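Local coordinates for protein luciferase-like enzymeAMP-CoA-ligase (Zophobas atratus, PDB 4W8O) that probably activates carboxylic acids with ATP as an AMP-CoA-ligase of the adenylate-forming family, being a luciferase-like enzyme of a nonluminescent mealworm, at residues L288-M301 with L309-G321. Numbering follows the deposited sequence.
Sequences LSSFRCLLTGGTPM and LTQLFPKAQVLFG
The rings of Phe313 and Phe291 press together obliquely, their planes at 39°. Phe291 CE2 lies 3.8 Å above the Phe313 plane, over the ring centre, and Leu312 CG covers the centre of the opposite face. Phe291 CD2 also rests 3.6 Å from Ala316 CB. Leu288 CD1 and Leu294 CD1 come to the Phe313 ring at CE1 and CE2. With an alanine at Phe313, the space between Leu312 and Phe291 would probably be left open and the Phe291 ring would lose a packing partner. With chi1 at -160°, Leu294 turns its CG away from the backbone N, which carries CD1 into the hollow between Phe313 CE2 and Leu309 CD2. Leu309 CD1 in turn receives Met301 CE at 3.6 Å.

Phe320 fills a second hollow, inside the bend at 297-301. Gly297 CA packs over one ring face as a CH-pi contact, 3.9 Å from the ring centroid. Thr299 O lies at the ring edge, 3.1 Å from Phe320 CZ. Thr296 CG2 and Met301 CB both touch Phe320 CD2. A water accepts from Gly298 N and donates to Gly321 O, tying the bend to the neighbouring strand.

Strands 293-297 and 317-321 run parallel, joined by alternating backbone bonds from Gln317 N to Arg292 O through Gly321 N to Thr296 O. On the sheet face away from Phe313, Leu319 CD1 nestles 3.5 Å from Cys293 SG.

Thr296 and Gly321 also line the pocket holding a bound polyether. The two strands and helix 303-312 form a beta-alpha-beta unit of a mixed sheet. Strand 266-268 borders 293-297 on its other side. Leu288, Phe291 and Phe313 pack on helix 252-262, Met301, Leu309 and Leu312 on helix 274-278, and Leu319 on helix 339-342.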
# COMPACT_ATOMS: atom_id res chain seq x y z
N LEU A 288 -16.08 -20.22 7.71
CA LEU A 288 -15.55 -19.19 6.84
C LEU A 288 -16.65 -18.31 6.26
O LEU A 288 -16.41 -17.59 5.28
CB LEU A 288 -14.78 -19.84 5.69
CG LEU A 288 -13.71 -20.86 6.09
CD1 LEU A 288 -13.11 -21.49 4.84
CD2 LEU A 288 -12.64 -20.23 6.97
N SER A 289 -17.84 -18.33 6.85
CA SER A 289 -19.01 -17.67 6.25
C SER A 289 -18.93 -16.14 6.25
O SER A 289 -19.66 -15.50 5.50
CB SER A 289 -20.31 -18.13 6.93
OG SER A 289 -20.31 -17.81 8.31
N SER A 290 -18.06 -15.56 7.07
CA SER A 290 -17.86 -14.11 7.09
C SER A 290 -17.07 -13.59 5.88
O SER A 290 -17.10 -12.40 5.59
CB SER A 290 -17.12 -13.70 8.37
OG SER A 290 -15.76 -14.14 8.34
N PHE A 291 -16.35 -14.48 5.21
CA PHE A 291 -15.38 -14.07 4.19
C PHE A 291 -16.06 -13.71 2.88
O PHE A 291 -16.85 -14.49 2.36
CB PHE A 291 -14.37 -15.19 3.97
CG PHE A 291 -13.15 -14.76 3.21
CD1 PHE A 291 -12.18 -13.96 3.82
CD2 PHE A 291 -12.95 -15.16 1.90
CE1 PHE A 291 -11.05 -13.57 3.13
CE2 PHE A 291 -11.82 -14.77 1.20
CZ PHE A 291 -10.87 -13.97 1.81
N ARG A 292 -15.75 -12.53 2.35
CA ARG A 292 -16.40 -12.02 1.14
C ARG A 292 -15.48 -11.73 -0.05
O ARG A 292 -15.95 -11.65 -1.17
CB ARG A 292 -17.17 -10.73 1.46
CG ARG A 292 -18.28 -10.91 2.48
CD ARG A 292 -19.53 -11.51 1.86
NE ARG A 292 -20.52 -11.80 2.89
CZ ARG A 292 -20.50 -12.86 3.69
NH1 ARG A 292 -19.53 -13.76 3.59
NH2 ARG A 292 -21.45 -13.03 4.60
N CYS A 293 -14.18 -11.57 0.19
CA CYS A 293 -13.30 -11.05 -0.85
C CYS A 293 -11.83 -11.46 -0.69
O CYS A 293 -11.17 -11.06 0.26
CB CYS A 293 -13.41 -9.53 -0.87
SG CYS A 293 -12.67 -8.75 -2.31
N LEU A 294 -11.32 -12.26 -1.63
CA LEU A 294 -9.91 -12.59 -1.68
C LEU A 294 -9.25 -11.71 -2.74
O LEU A 294 -9.50 -11.88 -3.94
CB LEU A 294 -9.69 -14.07 -1.99
CG LEU A 294 -8.32 -14.65 -1.62
CD1 LEU A 294 -8.35 -16.17 -1.64
CD2 LEU A 294 -7.22 -14.13 -2.54
N LEU A 295 -8.40 -10.79 -2.29
CA LEU A 295 -7.73 -9.82 -3.16
C LEU A 295 -6.35 -10.34 -3.51
O LEU A 295 -5.60 -10.80 -2.65
CB LEU A 295 -7.62 -8.47 -2.45
CG LEU A 295 -8.95 -7.76 -2.16
CD1 LEU A 295 -8.83 -6.79 -1.00
CD2 LEU A 295 -9.47 -7.05 -3.40
N THR A 296 -6.01 -10.29 -4.79
CA THR A 296 -4.74 -10.84 -5.21
C THR A 296 -4.29 -10.19 -6.50
O THR A 296 -5.02 -9.42 -7.11
CB THR A 296 -4.83 -12.38 -5.32
OG1 THR A 296 -3.52 -12.94 -5.38
CG2 THR A 296 -5.64 -12.81 -6.56
N GLY A 297 -3.06 -10.49 -6.88
CA GLY A 297 -2.48 -10.01 -8.13
C GLY A 297 -0.99 -9.92 -7.95
O GLY A 297 -0.48 -10.19 -6.86
N GLY A 298 -0.29 -9.54 -9.02
CA GLY A 298 1.16 -9.32 -8.96
C GLY A 298 1.94 -10.36 -9.72
O GLY A 298 3.01 -10.08 -10.25
N THR A 299 1.43 -11.58 -9.73
CA THR A 299 1.91 -12.64 -10.61
C THR A 299 0.65 -13.31 -11.14
O THR A 299 -0.43 -13.08 -10.60
CB THR A 299 2.83 -13.63 -9.86
OG1 THR A 299 2.14 -14.16 -8.72
CG2 THR A 299 4.11 -12.93 -9.40
N PRO A 300 0.76 -14.14 -12.19
CA PRO A 300 -0.46 -14.72 -12.78
C PRO A 300 -1.08 -15.84 -11.94
O PRO A 300 -0.36 -16.56 -11.24
CB PRO A 300 0.03 -15.27 -14.12
CG PRO A 300 1.48 -15.56 -13.89
CD PRO A 300 1.97 -14.51 -12.94
N MET A 301 -2.41 -15.97 -12.01
CA MET A 301 -3.12 -17.06 -11.34
C MET A 301 -3.79 -17.99 -12.34
O MET A 301 -4.53 -17.54 -13.21
CB MET A 301 -4.18 -16.52 -10.39
CG MET A 301 -4.95 -17.64 -9.70
SD MET A 301 -6.04 -17.09 -8.39
CE MET A 301 -4.84 -16.70 -7.12
N LEU A 309 -10.17 -21.74 -5.30
CA LEU A 309 -10.36 -20.69 -4.30
C LEU A 309 -11.83 -20.30 -4.12
O LEU A 309 -12.26 -20.06 -2.99
CB LEU A 309 -9.51 -19.46 -4.63
CG LEU A 309 -8.01 -19.63 -4.37
CD1 LEU A 309 -7.21 -18.51 -5.03
CD2 LEU A 309 -7.71 -19.70 -2.88
N THR A 310 -12.59 -20.24 -5.21
CA THR A 310 -14.02 -19.90 -5.11
C THR A 310 -14.78 -21.02 -4.41
O THR A 310 -15.77 -20.76 -3.72
CB THR A 310 -14.67 -19.63 -6.48
OG1 THR A 310 -14.49 -20.78 -7.32
CG2 THR A 310 -14.05 -18.43 -7.15
N GLN A 311 -14.33 -22.26 -4.59
CA GLN A 311 -14.92 -23.40 -3.90
C GLN A 311 -14.59 -23.37 -2.40
O GLN A 311 -15.45 -23.64 -1.57
CB GLN A 311 -14.44 -24.72 -4.50
CG GLN A 311 -14.86 -24.93 -5.94
CD GLN A 311 -14.28 -26.20 -6.53
OE1 GLN A 311 -13.22 -26.19 -7.15
NE2 GLN A 311 -14.96 -27.32 -6.29
N LEU A 312 -13.35 -23.03 -2.07
CA LEU A 312 -12.94 -22.93 -0.68
C LEU A 312 -13.74 -21.85 0.06
O LEU A 312 -14.12 -22.02 1.22
CB LEU A 312 -11.44 -22.63 -0.60
CG LEU A 312 -10.84 -22.44 0.80
CD1 LEU A 312 -11.17 -23.63 1.69
CD2 LEU A 312 -9.33 -22.24 0.71
N PHE A 313 -13.99 -20.74 -0.64
CA PHE A 313 -14.73 -19.60 -0.09
C PHE A 313 -15.99 -19.37 -0.91
O PHE A 313 -16.01 -18.48 -1.77
CB PHE A 313 -13.86 -18.35 -0.15
CG PHE A 313 -12.57 -18.47 0.61
CD1 PHE A 313 -12.58 -18.51 1.99
CD2 PHE A 313 -11.36 -18.51 -0.06
CE1 PHE A 313 -11.39 -18.61 2.70
CE2 PHE A 313 -10.17 -18.62 0.64
CZ PHE A 313 -10.18 -18.67 2.02
N PRO A 314 -17.05 -20.16 -0.65
CA PRO A 314 -18.25 -20.10 -1.49
C PRO A 314 -19.05 -18.79 -1.39
O PRO A 314 -19.69 -18.41 -2.36
CB PRO A 314 -19.08 -21.29 -1.00
CG PRO A 314 -18.63 -21.53 0.40
CD PRO A 314 -17.18 -21.11 0.46
N LYS A 315 -18.99 -18.11 -0.24
CA LYS A 315 -19.66 -16.80 -0.09
C LYS A 315 -18.80 -15.61 -0.55
O LYS A 315 -19.25 -14.47 -0.50
CB LYS A 315 -20.11 -16.58 1.37
CG LYS A 315 -21.43 -17.25 1.75
CD LYS A 315 -21.24 -18.71 2.11
CE LYS A 315 -22.55 -19.39 2.50
NZ LYS A 315 -23.17 -18.79 3.71
N ALA A 316 -17.58 -15.88 -1.01
CA ALA A 316 -16.67 -14.81 -1.42
C ALA A 316 -16.52 -14.70 -2.93
O ALA A 316 -16.88 -15.61 -3.67
CB ALA A 316 -15.30 -15.04 -0.80
N GLN A 317 -16.00 -13.57 -3.38
CA GLN A 317 -15.48 -13.43 -4.74
C GLN A 317 -13.95 -13.37 -4.67
O GLN A 317 -13.40 -12.88 -3.68
CB GLN A 317 -16.02 -12.16 -5.39
CG GLN A 317 -17.49 -12.24 -5.80
CD GLN A 317 -18.06 -10.87 -6.16
OE1 GLN A 317 -17.87 -9.90 -5.44
NE2 GLN A 317 -18.76 -10.80 -7.29
N VAL A 318 -13.28 -13.88 -5.70
CA VAL A 318 -11.84 -13.72 -5.85
C VAL A 318 -11.57 -12.58 -6.83
O VAL A 318 -12.01 -12.65 -7.99
CB VAL A 318 -11.16 -15.01 -6.36
CG1 VAL A 318 -9.67 -14.76 -6.60
CG2 VAL A 318 -11.36 -16.16 -5.39
N LEU A 319 -10.85 -11.56 -6.39
CA LEU A 319 -10.59 -10.39 -7.22
C LEU A 319 -9.11 -10.25 -7.52
O LEU A 319 -8.32 -9.88 -6.65
CB LEU A 319 -11.11 -9.12 -6.54
CG LEU A 319 -12.62 -9.00 -6.30
CD1 LEU A 319 -12.95 -7.66 -5.67
CD2 LEU A 319 -13.42 -9.20 -7.58
N PHE A 320 -8.74 -10.57 -8.76
CA PHE A 320 -7.37 -10.46 -9.24
C PHE A 320 -7.20 -9.09 -9.86
O PHE A 320 -7.84 -8.79 -10.86
CB PHE A 320 -7.09 -11.55 -10.27
CG PHE A 320 -5.65 -11.61 -10.72
CD1 PHE A 320 -5.16 -10.72 -11.67
CD2 PHE A 320 -4.79 -12.58 -10.22
CE1 PHE A 320 -3.84 -10.78 -12.08
CE2 PHE A 320 -3.48 -12.64 -10.63
CZ PHE A 320 -3.00 -11.75 -11.57
N GLY A 321 -6.34 -8.26 -9.27
CA GLY A 321 -6.10 -6.90 -9.74
C GLY A 321 -4.70 -6.65 -10.27
O GLY A 321 -3.83 -7.54 -10.24
O HOH W 1 -1.37 -8.30 -10.99